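Angiotensin-converting enzyme (Anopheles gambiae, PDB 6S1Y) is a zinc metalloprotease of the angiotensin-converting enzyme family, which probably cleaves short peptides, typically by removing dipeptides from their C-termini. Local coordinates at residues A[11-23]-A[73-87]. Residues are numbered along the deposited sequence; the frame is centred on the assembly and turned at random.
Sequences SETEISQIVEWIE and FKTDQLTNATLKRRI
In the N-terminal helical region, which in ACE relatives forms the lid over the active-site cleft, Ile15, Val19 and Glu23 of helix 12-42 pack against the Phe73-Asn80 loop and helix 81-90; the axes of segments 12-23 and 81-87 come within 11.0 Å, their N-to-C directions 35° apart. Ile15 uses both of its branches: CG2 lies over one face of the Phe73 ring, 3.9 Å from its centroid in a CH-pi contact and offset toward the rim, while CD1 meets Leu78 CD2 at 3.5 Å. Ile18 CD1 approaches Phe73 CZ (3.5 Å), and the Val19 side chain crosses that of Ile87 at about a right angle, CG1 against CG1. In this mostly helical fold, Leu70 of helix 46-70 also touches Val19. Arg86 enters as a knob into the hole formed by Ser16, Val19, Glu20 and Glu23. Its chain bends at chi3, turning the guanidinium side-on to Glu23 in a salt bridge: Arg86 NE meets Glu23 OE2 (2.8 Å) nearly along its C-O axis, NH2 the same oxygen (3.1 Å) from above the carboxylate plane. OE2 stays in the guanidinium plane, although the carboxylate is turned 44° from it. Glu374 lies close, so the arginine probably offsets some acid-acid repulsion. At the other end, Thr79 OG1 donates to Glu12 OE1 (2.6 Å) on its syn side, tilted 23° out of the carboxylate plane, and the N-cap Asn80 N adds a weak, nearly straight bond (3.4 Å).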
# COMPACT_ATOMS: atom_id res chain seq x y z
N SER A 11 -38.70 19.35 6.98
CA SER A 11 -38.70 17.92 7.23
C SER A 11 -37.48 17.26 6.59
O SER A 11 -36.85 17.81 5.68
CB SER A 11 -39.98 17.28 6.68
OG SER A 11 -39.86 15.88 6.61
N GLU A 12 -37.14 16.07 7.08
CA GLU A 12 -35.95 15.39 6.60
C GLU A 12 -36.04 15.09 5.11
O GLU A 12 -35.01 15.11 4.41
CB GLU A 12 -35.70 14.11 7.40
CG GLU A 12 -36.52 12.89 7.00
CD GLU A 12 -36.20 11.67 7.85
OE1 GLU A 12 -35.76 11.85 9.01
OE2 GLU A 12 -36.37 10.53 7.36
N THR A 13 -37.24 14.82 4.60
CA THR A 13 -37.39 14.63 3.16
C THR A 13 -37.07 15.90 2.38
O THR A 13 -36.75 15.83 1.19
CB THR A 13 -38.81 14.14 2.84
OG1 THR A 13 -39.28 13.29 3.89
CG2 THR A 13 -38.83 13.35 1.53
N GLU A 14 -37.12 17.06 3.05
CA GLU A 14 -36.79 18.34 2.43
C GLU A 14 -35.30 18.67 2.56
O GLU A 14 -34.69 19.14 1.60
CB GLU A 14 -37.64 19.44 3.06
CG GLU A 14 -37.53 20.80 2.39
CD GLU A 14 -38.54 21.80 2.94
OE1 GLU A 14 -39.02 22.65 2.15
OE2 GLU A 14 -38.86 21.73 4.15
N ILE A 15 -34.72 18.44 3.74
CA ILE A 15 -33.27 18.57 3.89
C ILE A 15 -32.57 17.65 2.89
O ILE A 15 -31.53 18.01 2.33
CB ILE A 15 -32.85 18.24 5.34
CG1 ILE A 15 -33.53 19.18 6.33
CG2 ILE A 15 -31.33 18.35 5.49
CD1 ILE A 15 -33.79 18.55 7.69
N SER A 16 -33.14 16.47 2.66
CA SER A 16 -32.53 15.52 1.74
C SER A 16 -32.46 16.08 0.32
O SER A 16 -31.58 15.70 -0.45
CB SER A 16 -33.31 14.21 1.75
OG SER A 16 -32.66 13.22 0.98
N GLN A 17 -33.37 16.99 -0.03
CA GLN A 17 -33.30 17.63 -1.34
C GLN A 17 -32.19 18.67 -1.40
O GLN A 17 -31.62 18.90 -2.47
CB GLN A 17 -34.63 18.29 -1.68
CG GLN A 17 -35.82 17.36 -1.53
CD GLN A 17 -36.85 17.54 -2.64
OE1 GLN A 17 -36.78 18.48 -3.43
NE2 GLN A 17 -37.81 16.62 -2.69
N ILE A 18 -31.89 19.31 -0.27
CA ILE A 18 -30.83 20.32 -0.24
C ILE A 18 -29.47 19.67 -0.40
O ILE A 18 -28.65 20.08 -1.23
CB ILE A 18 -30.90 21.14 1.06
CG1 ILE A 18 -32.31 21.70 1.27
CG2 ILE A 18 -29.88 22.27 1.03
CD1 ILE A 18 -32.46 22.51 2.55
N VAL A 19 -29.19 18.64 0.41
CA VAL A 19 -27.90 17.96 0.32
C VAL A 19 -27.76 17.32 -1.05
O VAL A 19 -26.66 17.24 -1.60
CB VAL A 19 -27.73 16.92 1.45
CG1 VAL A 19 -28.05 17.54 2.81
CG2 VAL A 19 -28.59 15.70 1.19
N GLU A 20 -28.87 16.86 -1.64
CA GLU A 20 -28.81 16.27 -2.97
C GLU A 20 -28.31 17.28 -4.00
O GLU A 20 -27.55 16.93 -4.91
CB GLU A 20 -30.17 15.72 -3.36
CG GLU A 20 -30.13 14.44 -4.19
CD GLU A 20 -31.45 13.69 -4.17
OE1 GLU A 20 -31.88 13.21 -5.24
OE2 GLU A 20 -32.06 13.58 -3.08
N TRP A 21 -28.73 18.54 -3.88
CA TRP A 21 -28.19 19.58 -4.75
C TRP A 21 -26.74 19.89 -4.39
O TRP A 21 -25.91 20.15 -5.27
CB TRP A 21 -29.05 20.85 -4.68
CG TRP A 21 -28.39 22.08 -5.26
CD1 TRP A 21 -28.21 23.29 -4.63
CD2 TRP A 21 -27.82 22.22 -6.57
NE1 TRP A 21 -27.57 24.17 -5.48
CE2 TRP A 21 -27.31 23.54 -6.67
CE3 TRP A 21 -27.68 21.36 -7.66
CZ2 TRP A 21 -26.69 24.01 -7.82
CZ3 TRP A 21 -27.06 21.83 -8.81
CH2 TRP A 21 -26.57 23.15 -8.88
N ILE A 22 -26.42 19.87 -3.09
CA ILE A 22 -25.04 20.07 -2.66
C ILE A 22 -24.16 18.93 -3.18
O ILE A 22 -23.06 19.17 -3.68
CB ILE A 22 -24.98 20.19 -1.13
CG1 ILE A 22 -25.75 21.44 -0.67
CG2 ILE A 22 -23.54 20.26 -0.67
CD1 ILE A 22 -25.79 21.64 0.84
N GLU A 23 -24.65 17.69 -3.07
CA GLU A 23 -23.87 16.54 -3.52
C GLU A 23 -23.41 16.69 -4.97
O GLU A 23 -22.26 16.38 -5.30
CB GLU A 23 -24.69 15.26 -3.36
CG GLU A 23 -24.83 14.78 -1.92
CD GLU A 23 -25.83 13.65 -1.78
OE1 GLU A 23 -26.54 13.32 -2.76
OE2 GLU A 23 -25.91 13.08 -0.67
N PHE A 73 -28.61 22.88 9.52
CA PHE A 73 -29.47 21.76 9.85
C PHE A 73 -29.02 21.19 11.19
O PHE A 73 -27.82 21.07 11.45
CB PHE A 73 -29.45 20.68 8.76
CG PHE A 73 -29.55 21.23 7.36
CD1 PHE A 73 -30.34 22.34 7.09
CD2 PHE A 73 -28.83 20.66 6.32
CE1 PHE A 73 -30.42 22.86 5.80
CE2 PHE A 73 -28.91 21.17 5.02
CZ PHE A 73 -29.71 22.27 4.77
N LYS A 74 -29.99 20.84 12.05
CA LYS A 74 -29.67 20.57 13.45
C LYS A 74 -28.86 19.28 13.60
O LYS A 74 -27.83 19.27 14.29
CB LYS A 74 -30.95 20.48 14.28
CG LYS A 74 -31.42 21.81 14.88
CD LYS A 74 -30.32 22.56 15.64
CE LYS A 74 -29.47 21.67 16.55
NZ LYS A 74 -30.23 21.06 17.68
N THR A 75 -29.31 18.20 12.98
CA THR A 75 -28.67 16.88 12.99
C THR A 75 -28.88 16.15 14.31
O THR A 75 -28.49 15.00 14.43
CB THR A 75 -27.16 16.94 12.69
OG1 THR A 75 -26.91 17.87 11.62
CG2 THR A 75 -26.63 15.56 12.30
N ASP A 76 -29.48 16.79 15.32
CA ASP A 76 -29.86 16.10 16.55
C ASP A 76 -31.35 15.84 16.64
O ASP A 76 -31.77 15.02 17.46
CB ASP A 76 -29.40 16.92 17.76
CG ASP A 76 -27.93 17.27 17.70
OD1 ASP A 76 -27.17 16.51 17.06
OD2 ASP A 76 -27.54 18.32 18.26
N GLN A 77 -32.15 16.51 15.81
CA GLN A 77 -33.55 16.18 15.61
C GLN A 77 -33.77 15.35 14.36
O GLN A 77 -34.91 14.93 14.10
CB GLN A 77 -34.40 17.45 15.55
CG GLN A 77 -33.92 18.52 14.57
CD GLN A 77 -34.38 18.27 13.13
OE1 GLN A 77 -35.16 17.36 12.86
NE2 GLN A 77 -33.88 19.08 12.21
N LEU A 78 -32.73 15.12 13.56
CA LEU A 78 -32.84 14.24 12.40
C LEU A 78 -32.86 12.79 12.85
O LEU A 78 -32.35 12.44 13.92
CB LEU A 78 -31.70 14.49 11.43
CG LEU A 78 -31.50 15.94 10.99
CD1 LEU A 78 -30.36 16.04 9.99
CD2 LEU A 78 -32.78 16.52 10.39
N THR A 79 -33.46 11.93 12.02
CA THR A 79 -33.71 10.54 12.39
C THR A 79 -33.09 9.55 11.41
O THR A 79 -32.43 8.60 11.85
CB THR A 79 -35.22 10.31 12.51
OG1 THR A 79 -35.90 10.96 11.42
CG2 THR A 79 -35.75 10.86 13.83
N ASN A 80 -33.29 9.73 10.10
CA ASN A 80 -32.62 8.90 9.11
C ASN A 80 -31.12 8.93 9.40
O ASN A 80 -30.48 9.98 9.26
CB ASN A 80 -32.91 9.37 7.68
CG ASN A 80 -32.82 8.25 6.65
OD1 ASN A 80 -31.94 7.39 6.73
ND2 ASN A 80 -33.72 8.26 5.67
N ALA A 81 -30.56 7.81 9.87
CA ALA A 81 -29.14 7.76 10.19
C ALA A 81 -28.29 7.97 8.94
O ALA A 81 -27.27 8.67 8.98
CB ALA A 81 -28.79 6.44 10.86
N THR A 82 -28.70 7.36 7.82
CA THR A 82 -28.02 7.59 6.55
C THR A 82 -27.88 9.07 6.25
O THR A 82 -26.87 9.51 5.67
CB THR A 82 -28.78 6.88 5.42
OG1 THR A 82 -29.04 5.52 5.80
CG2 THR A 82 -27.98 6.90 4.12
N LEU A 83 -28.88 9.87 6.63
CA LEU A 83 -28.86 11.29 6.32
C LEU A 83 -27.88 12.05 7.21
O LEU A 83 -27.12 12.90 6.72
CB LEU A 83 -30.26 11.90 6.47
CG LEU A 83 -30.38 13.27 5.80
CD1 LEU A 83 -30.57 13.08 4.30
CD2 LEU A 83 -31.51 14.09 6.38
N LYS A 84 -27.90 11.77 8.52
CA LYS A 84 -26.90 12.35 9.41
C LYS A 84 -25.50 12.09 8.88
O LYS A 84 -24.61 12.94 9.00
CB LYS A 84 -27.03 11.76 10.81
CG LYS A 84 -28.30 12.12 11.57
CD LYS A 84 -28.18 11.68 13.03
CE LYS A 84 -29.54 11.50 13.69
NZ LYS A 84 -29.46 11.40 15.18
N ARG A 85 -25.28 10.91 8.29
CA ARG A 85 -23.95 10.52 7.85
C ARG A 85 -23.55 11.26 6.59
O ARG A 85 -22.38 11.59 6.40
CB ARG A 85 -23.92 9.01 7.63
CG ARG A 85 -22.54 8.40 7.59
CD ARG A 85 -22.64 6.88 7.41
NE ARG A 85 -21.36 6.30 7.05
CZ ARG A 85 -20.38 6.05 7.91
NH1 ARG A 85 -20.54 6.32 9.19
NH2 ARG A 85 -19.24 5.53 7.47
N ARG A 86 -24.51 11.52 5.69
CA ARG A 86 -24.21 12.27 4.48
C ARG A 86 -23.81 13.69 4.81
O ARG A 86 -22.94 14.26 4.14
CB ARG A 86 -25.41 12.25 3.55
CG ARG A 86 -25.63 10.92 2.84
CD ARG A 86 -27.08 10.76 2.36
NE ARG A 86 -27.43 11.70 1.30
CZ ARG A 86 -28.68 11.96 0.91
NH1 ARG A 86 -29.71 11.35 1.49
NH2 ARG A 86 -28.90 12.83 -0.07
N ILE A 87 -24.40 14.27 5.85
CA ILE A 87 -24.10 15.65 6.20
C ILE A 87 -22.74 15.75 6.88
O ILE A 87 -22.00 16.71 6.67
CB ILE A 87 -25.22 16.23 7.10
CG1 ILE A 87 -26.50 16.43 6.29
CG2 ILE A 87 -24.77 17.55 7.73
CD1 ILE A 87 -27.75 16.18 7.09